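RV0130 (Mycobacterium tuberculosis, PDB 2C2I) probably catalyses the reversible hydration of trans-2-enoyl-CoA to (3R)-3-hydroxyacyl-CoA, as a homodimeric hotdog-fold enzyme of lipid metabolism. Local coordinates at residues V18-W23 with R105-S110; V24-E29 with A98-G103. One frame throughout, in Å; residues are numbered along the deposited sequence.

Contact 1 (V18-W23 with R105-S110); sequences VGQSDW and RVRATS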
loop_
_atom_site.group_PDB
_atom_site.type_symbol
_atom_site.label_atom_id
_atom_site.label_comp_id
_atom_site.label_asym_id
_atom_site.label_seq_id
_atom_site.Cartn_x
_atom_site.Cartn_y
_atom_site.Cartn_z
ATOM N N VAL A 18 3.650 -21.091 1.135
ATOM C CA VAL A 18 4.817 -20.716 1.943
ATOM C C VAL A 18 4.484 -20.405 3.409
ATOM O O VAL A 18 5.383 -20.141 4.203
ATOM C CB VAL A 18 5.650 -19.569 1.299
ATOM C CG1 VAL A 18 6.332 -20.057 0.054
ATOM C CG2 VAL A 18 4.755 -18.377 0.994
ATOM N N GLY A 19 3.200 -20.435 3.759
ATOM C CA GLY A 19 2.826 -20.486 5.161
ATOM C C GLY A 19 1.614 -19.680 5.573
ATOM O O GLY A 19 0.743 -19.323 4.748
ATOM N N GLN A 20 1.529 -19.490 6.883
ATOM C CA GLN A 20 0.449 -18.759 7.515
ATOM C C GLN A 20 1.028 -18.009 8.707
ATOM O O GLN A 20 1.811 -18.555 9.491
ATOM C CB GLN A 20 -0.671 -19.715 7.945
ATOM C CG GLN A 20 -1.838 -19.016 8.616
ATOM C CD GLN A 20 -3.015 -19.934 8.842
ATOM O OE1 GLN A 20 -2.966 -20.813 9.692
ATOM N NE2 GLN A 20 -4.079 -19.729 8.081
ATOM N N SER A 21 0.655 -16.745 8.845
ATOM C CA SER A 21 1.172 -15.934 9.933
ATOM C C SER A 21 0.445 -16.253 11.234
ATOM O O SER A 21 -0.540 -17.008 11.254
ATOM C CB SER A 21 0.987 -14.450 9.615
ATOM O OG SER A 21 -0.375 -14.073 9.795
ATOM N N ASP A 22 0.911 -15.637 12.308
ATOM C CA ASP A 22 0.159 -15.583 13.554
ATOM C C ASP A 22 -0.977 -14.557 13.400
ATOM O O ASP A 22 -1.020 -13.794 12.426
ATOM C CB ASP A 22 1.074 -15.159 14.716
ATOM C CG ASP A 22 2.399 -15.931 14.759
ATOM O OD1 ASP A 22 2.446 -17.107 14.326
ATOM O OD2 ASP A 22 3.403 -15.355 15.243
ATOM N N TRP A 23 -1.909 -14.563 14.345
ATOM C CA TRP A 23 -2.872 -13.476 14.462
ATOM C C TRP A 23 -2.130 -12.235 14.982
ATOM O O TRP A 23 -1.278 -12.332 15.882
ATOM C CB TRP A 23 -4.004 -13.854 15.427
ATOM C CG TRP A 23 -4.948 -14.900 14.905
ATOM C CD1 TRP A 23 -5.012 -16.233 15.280
ATOM C CD2 TRP A 23 -5.982 -14.710 13.936
ATOM N NE1 TRP A 23 -6.015 -16.869 14.587
ATOM C CE2 TRP A 23 -6.632 -15.965 13.759
ATOM C CE3 TRP A 23 -6.422 -13.611 13.193
ATOM C CZ2 TRP A 23 -7.698 -16.140 12.866
ATOM C CZ3 TRP A 23 -7.482 -13.788 12.309
ATOM C CH2 TRP A 23 -8.108 -15.045 12.152
ATOM N N ARG A 105 -8.424 -8.809 14.948
ATOM C CA ARG A 105 -7.240 -9.593 14.608
ATOM C C ARG A 105 -7.258 -9.990 13.134
ATOM O O ARG A 105 -8.315 -10.272 12.558
ATOM C CB ARG A 105 -7.111 -10.835 15.485
ATOM C CG ARG A 105 -6.916 -10.502 16.954
ATOM C CD ARG A 105 -6.261 -11.651 17.701
ATOM N NE ARG A 105 -7.025 -12.885 17.556
ATOM C CZ ARG A 105 -6.607 -14.060 18.009
ATOM N NH1 ARG A 105 -5.433 -14.150 18.635
ATOM N NH2 ARG A 105 -7.357 -15.140 17.835
ATOM N N VAL A 106 -6.076 -9.969 12.535
ATOM C CA VAL A 106 -5.887 -10.375 11.149
ATOM C C VAL A 106 -4.778 -11.454 11.047
ATOM O O VAL A 106 -3.874 -11.525 11.870
ATOM C CB VAL A 106 -5.526 -9.152 10.246
ATOM C CG1 VAL A 106 -6.667 -8.129 10.240
ATOM C CG2 VAL A 106 -4.217 -8.510 10.718
ATOM N N ARG A 107 -4.850 -12.269 10.008
ATOM C CA ARG A 107 -3.861 -13.321 9.786
ATOM C C ARG A 107 -3.772 -13.566 8.282
ATOM O O ARG A 107 -4.777 -13.492 7.569
ATOM C CB ARG A 107 -4.297 -14.602 10.519
ATOM C CG ARG A 107 -3.471 -15.814 10.240
ATOM C CD ARG A 107 -3.847 -16.920 11.222
ATOM N NE ARG A 107 -5.097 -17.584 10.858
ATOM C CZ ARG A 107 -5.524 -18.705 11.441
ATOM N NH1 ARG A 107 -4.802 -19.259 12.409
ATOM N NH2 ARG A 107 -6.659 -19.269 11.056
ATOM N N ALA A 108 -2.575 -13.883 7.804
ATOM C CA ALA A 108 -2.367 -14.046 6.378
ATOM C C ALA A 108 -1.923 -15.471 6.027
ATOM O O ALA A 108 -1.256 -16.120 6.841
ATOM C CB ALA A 108 -1.328 -13.001 5.859
ATOM N N THR A 109 -2.293 -15.921 4.821
ATOM C CA THR A 109 -1.776 -17.144 4.201
ATOM C C THR A 109 -1.167 -16.732 2.868
ATOM O O THR A 109 -1.803 -16.004 2.128
ATOM C CB THR A 109 -2.945 -18.093 3.887
ATOM O OG1 THR A 109 -3.642 -18.371 5.118
ATOM C CG2 THR A 109 -2.406 -19.392 3.278
ATOM N N SER A 110 0.052 -17.183 2.560
ATOM C CA SER A 110 0.666 -16.850 1.262
ATOM C C SER A 110 1.148 -18.085 0.490
ATOM O O SER A 110 1.528 -19.103 1.094
ATOM C CB SER A 110 1.853 -15.895 1.460
ATOM O OG SER A 110 1.440 -14.647 2.010
HETATM O O HOH W 1 -3.194 -12.256 18.612
#

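Contact 2 (V24-E29 with A98-G103); sequences VTITQE and APVPVG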
loop_
_atom_site.group_PDB
_atom_site.type_symbol
_atom_site.label_atom_id
_atom_site.label_comp_id
_atom_site.label_asym_id
_atom_site.label_seq_id
_atom_site.Cartn_x
_atom_site.Cartn_y
_atom_site.Cartn_z
ATOM N N VAL A 24 -2.438 -11.079 14.404
ATOM C CA VAL A 24 -1.928 -9.805 14.902
ATOM C C VAL A 24 -3.113 -8.882 15.130
ATOM O O VAL A 24 -4.063 -8.875 14.341
ATOM C CB VAL A 24 -0.843 -9.136 13.976
ATOM C CG1 VAL A 24 0.228 -10.135 13.530
ATOM C CG2 VAL A 24 -1.458 -8.427 12.791
ATOM N N THR A 25 -3.068 -8.130 16.224
ATOM C CA THR A 25 -4.157 -7.215 16.565
ATOM C C THR A 25 -3.849 -5.832 15.997
ATOM O O THR A 25 -2.764 -5.292 16.226
ATOM C CB THR A 25 -4.377 -7.148 18.095
ATOM O OG1 THR A 25 -4.737 -8.448 18.573
ATOM C CG2 THR A 25 -5.485 -6.132 18.458
ATOM N N ILE A 26 -4.798 -5.283 15.242
ATOM C CA ILE A 26 -4.647 -3.936 14.660
ATOM C C ILE A 26 -5.245 -2.911 15.624
ATOM O O ILE A 26 -6.454 -2.911 15.861
ATOM C CB ILE A 26 -5.288 -3.852 13.245
ATOM C CG1 ILE A 26 -4.624 -4.846 12.271
ATOM C CG2 ILE A 26 -5.217 -2.430 12.665
ATOM C CD1 ILE A 26 -3.084 -4.958 12.389
ATOM N N THR A 27 -4.389 -2.062 16.183
ATOM C CA THR A 27 -4.814 -1.109 17.229
ATOM C C THR A 27 -5.106 0.288 16.700
ATOM O O THR A 27 -4.666 0.651 15.611
ATOM C CB THR A 27 -3.764 -0.977 18.352
ATOM O OG1 THR A 27 -2.556 -0.391 17.851
ATOM C CG2 THR A 27 -3.473 -2.345 18.981
ATOM N N GLN A 28 -5.829 1.080 17.490
ATOM C CA GLN A 28 -6.086 2.473 17.130
ATOM C C GLN A 28 -4.773 3.266 17.071
ATOM O O GLN A 28 -4.596 4.117 16.196
ATOM C CB GLN A 28 -7.088 3.119 18.092
ATOM C CG GLN A 28 -7.515 4.503 17.645
ATOM C CD GLN A 28 -8.303 4.492 16.342
ATOM O OE1 GLN A 28 -9.380 3.908 16.263
ATOM N NE2 GLN A 28 -7.777 5.174 15.324
ATOM N N GLU A 29 -3.847 2.964 17.982
ATOM C CA GLU A 29 -2.528 3.606 17.993
ATOM C C GLU A 29 -1.813 3.405 16.657
ATOM O O GLU A 29 -1.199 4.326 16.141
ATOM C CB GLU A 29 -1.675 3.092 19.166
ATOM C CG GLU A 29 -0.188 2.880 18.868
ATOM C CD GLU A 29 0.785 3.868 19.526
ATOM O OE1 GLU A 29 1.879 3.403 19.917
ATOM O OE2 GLU A 29 0.499 5.090 19.637
ATOM N N ALA A 98 -13.558 -6.965 2.836
ATOM C CA ALA A 98 -14.175 -6.597 4.119
ATOM C C ALA A 98 -13.308 -5.585 4.867
ATOM O O ALA A 98 -12.089 -5.719 4.902
ATOM C CB ALA A 98 -14.356 -7.820 4.972
ATOM N N PRO A 99 -13.944 -4.589 5.508
ATOM C CA PRO A 99 -13.188 -3.665 6.356
ATOM C C PRO A 99 -12.565 -4.349 7.586
ATOM O O PRO A 99 -12.977 -5.437 7.987
ATOM C CB PRO A 99 -14.244 -2.626 6.796
ATOM C CG PRO A 99 -15.352 -2.758 5.822
ATOM C CD PRO A 99 -15.375 -4.234 5.444
ATOM N N VAL A 100 -11.548 -3.719 8.151
ATOM C CA VAL A 100 -10.899 -4.236 9.329
ATOM C C VAL A 100 -11.285 -3.284 10.457
ATOM O O VAL A 100 -10.726 -2.183 10.547
ATOM C CB VAL A 100 -9.367 -4.280 9.150
ATOM C CG1 VAL A 100 -8.674 -4.801 10.415
ATOM C CG2 VAL A 100 -8.990 -5.139 7.923
ATOM N N PRO A 101 -12.259 -3.683 11.305
ATOM C CA PRO A 101 -12.513 -2.831 12.470
ATOM C C PRO A 101 -11.253 -2.703 13.302
ATOM O O PRO A 101 -10.530 -3.680 13.470
ATOM C CB PRO A 101 -13.585 -3.624 13.246
ATOM C CG PRO A 101 -14.272 -4.427 12.197
ATOM C CD PRO A 101 -13.166 -4.848 11.274
ATOM N N VAL A 102 -10.974 -1.507 13.813
ATOM C CA VAL A 102 -9.872 -1.320 14.742
ATOM C C VAL A 102 -10.111 -2.233 15.954
ATOM O O VAL A 102 -11.256 -2.435 16.338
ATOM C CB VAL A 102 -9.733 0.159 15.176
ATOM C CG1 VAL A 102 -8.684 0.290 16.254
ATOM C CG2 VAL A 102 -9.342 1.039 13.989
ATOM N N GLY A 103 -9.039 -2.788 16.513
ATOM C CA GLY A 103 -9.123 -3.783 17.594
ATOM C C GLY A 103 -9.245 -5.223 17.139
ATOM O O GLY A 103 -9.072 -6.135 17.943
#

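Contact 1 (V18-W23 with R105-S110)
The indole of Trp23 is held between two arginines of the neighbouring strand. Over one face lies the guanidinium of Arg105, nearly parallel to the ring (planes 14° apart) and with Trp23 CG over its centre, a cation-pi stack in which Arg105 CZ stands 4.0 Å from the centroid of the five-membered ring. On the opposite face Arg107 makes a CH-pi contact, its CB 3.7 Å from the centroid of the six-membered ring, while Val106 N lies at the ring's edge. The guanidinium of Arg107 is itself layered: the indole covers one side and the amide of Gln20 stacks on the other, the two planes 9° apart. The extended Gln20 runs out over this group, and its NE2 donates to Thr109 OG1 at 3.3 Å. Glu132 of strand 122-133 forms a salt bridge with Arg107 NE, and Glu134, just past the end of that strand, one with Arg105 NH2. The backbones that carry these layers pair antiparallel in the hotdog sheet, where strand 17-25 is outermost within this chain. Val18 and Gly19 both face Ser110 in a classic beta bulge; Val18 N bonds to Ser110 O at 2.9 Å, and the bond from Gly19 N to the same oxygen is weak. Farther along, Ser21 grips Ala108 twice: its N donates to Ala108 O (2.8 Å), and its OG accepts a nearly straight bond from Ala108 N (3.0 Å, 173°) while donating to Asp22 O.

Contact 2 (V24-E29 with A98-G103)
Gly103 N donates to Ile26 O over 2.7 Å, the one hydrogen bond between residues 24-29 and 98-103; it arrives almost in line with the carbonyl (C=O...N angle 176°). Next to it the side chain of Val102 is set against the first turn of helix 28-38. Its CG1, anti to the backbone N (chi1 174°), presses on the backbone, 3.2 Å from Gln28 N and 3.5 Å from Gln28 CA. The glutamine crosses the valine at about a right angle; a bend at chi2 (66°) turns CD, and the amide it carries, so that OE1 comes within 3.7 Å of Val102 CG2. That amide has three polar partners, Thr59 OG1 for OE1 and Asn32 OD1 and His45 O for NE2, which should fix its rotation. Gln28 thus packs on Val102 while bonding to the main chain of His45, a residue probably important for catalysis, as in related enzymes. Thr27 occupies the N-cap of the helix. Lighter contacts flank this centre: Thr25 CG2 lies 3.6 Å from Gly103 O, and Ile26 CG1 approaches Val100 CG1 at 4.5 Å. The loop, whose Ala98 and Pro99 belong to the probable substrate site, runs from strand 86-95 past the start of helix 28-38, where Val31 touches both Ile26 and Val102, and leads on to strand 105-119, whose Val106 packs against Val24, Ile26 and Val100.

From the N terminus, the chain enters strand 17-25, whose first part belongs to contact 1 and whose end leads into contact 2 and helix 28-38. It then passes through the further helices and strand 86-95 before the loop 98-103 returns to close contact 2, with 68 residues between its segments; strand 105-119 begins after Ser104 and closes contact 1, with 81 between. The smaller closure therefore lies wholly within the larger. The two meet where Val106 N and Val24 O, 2.9 Å apart, probably form a hydrogen bond, and Arg105 CG packs on Thr25 OG1. Contact 1 ties strand 17-25 into the hotdog sheet, contact 2 the helix start to the loop that probably lines the substrate site.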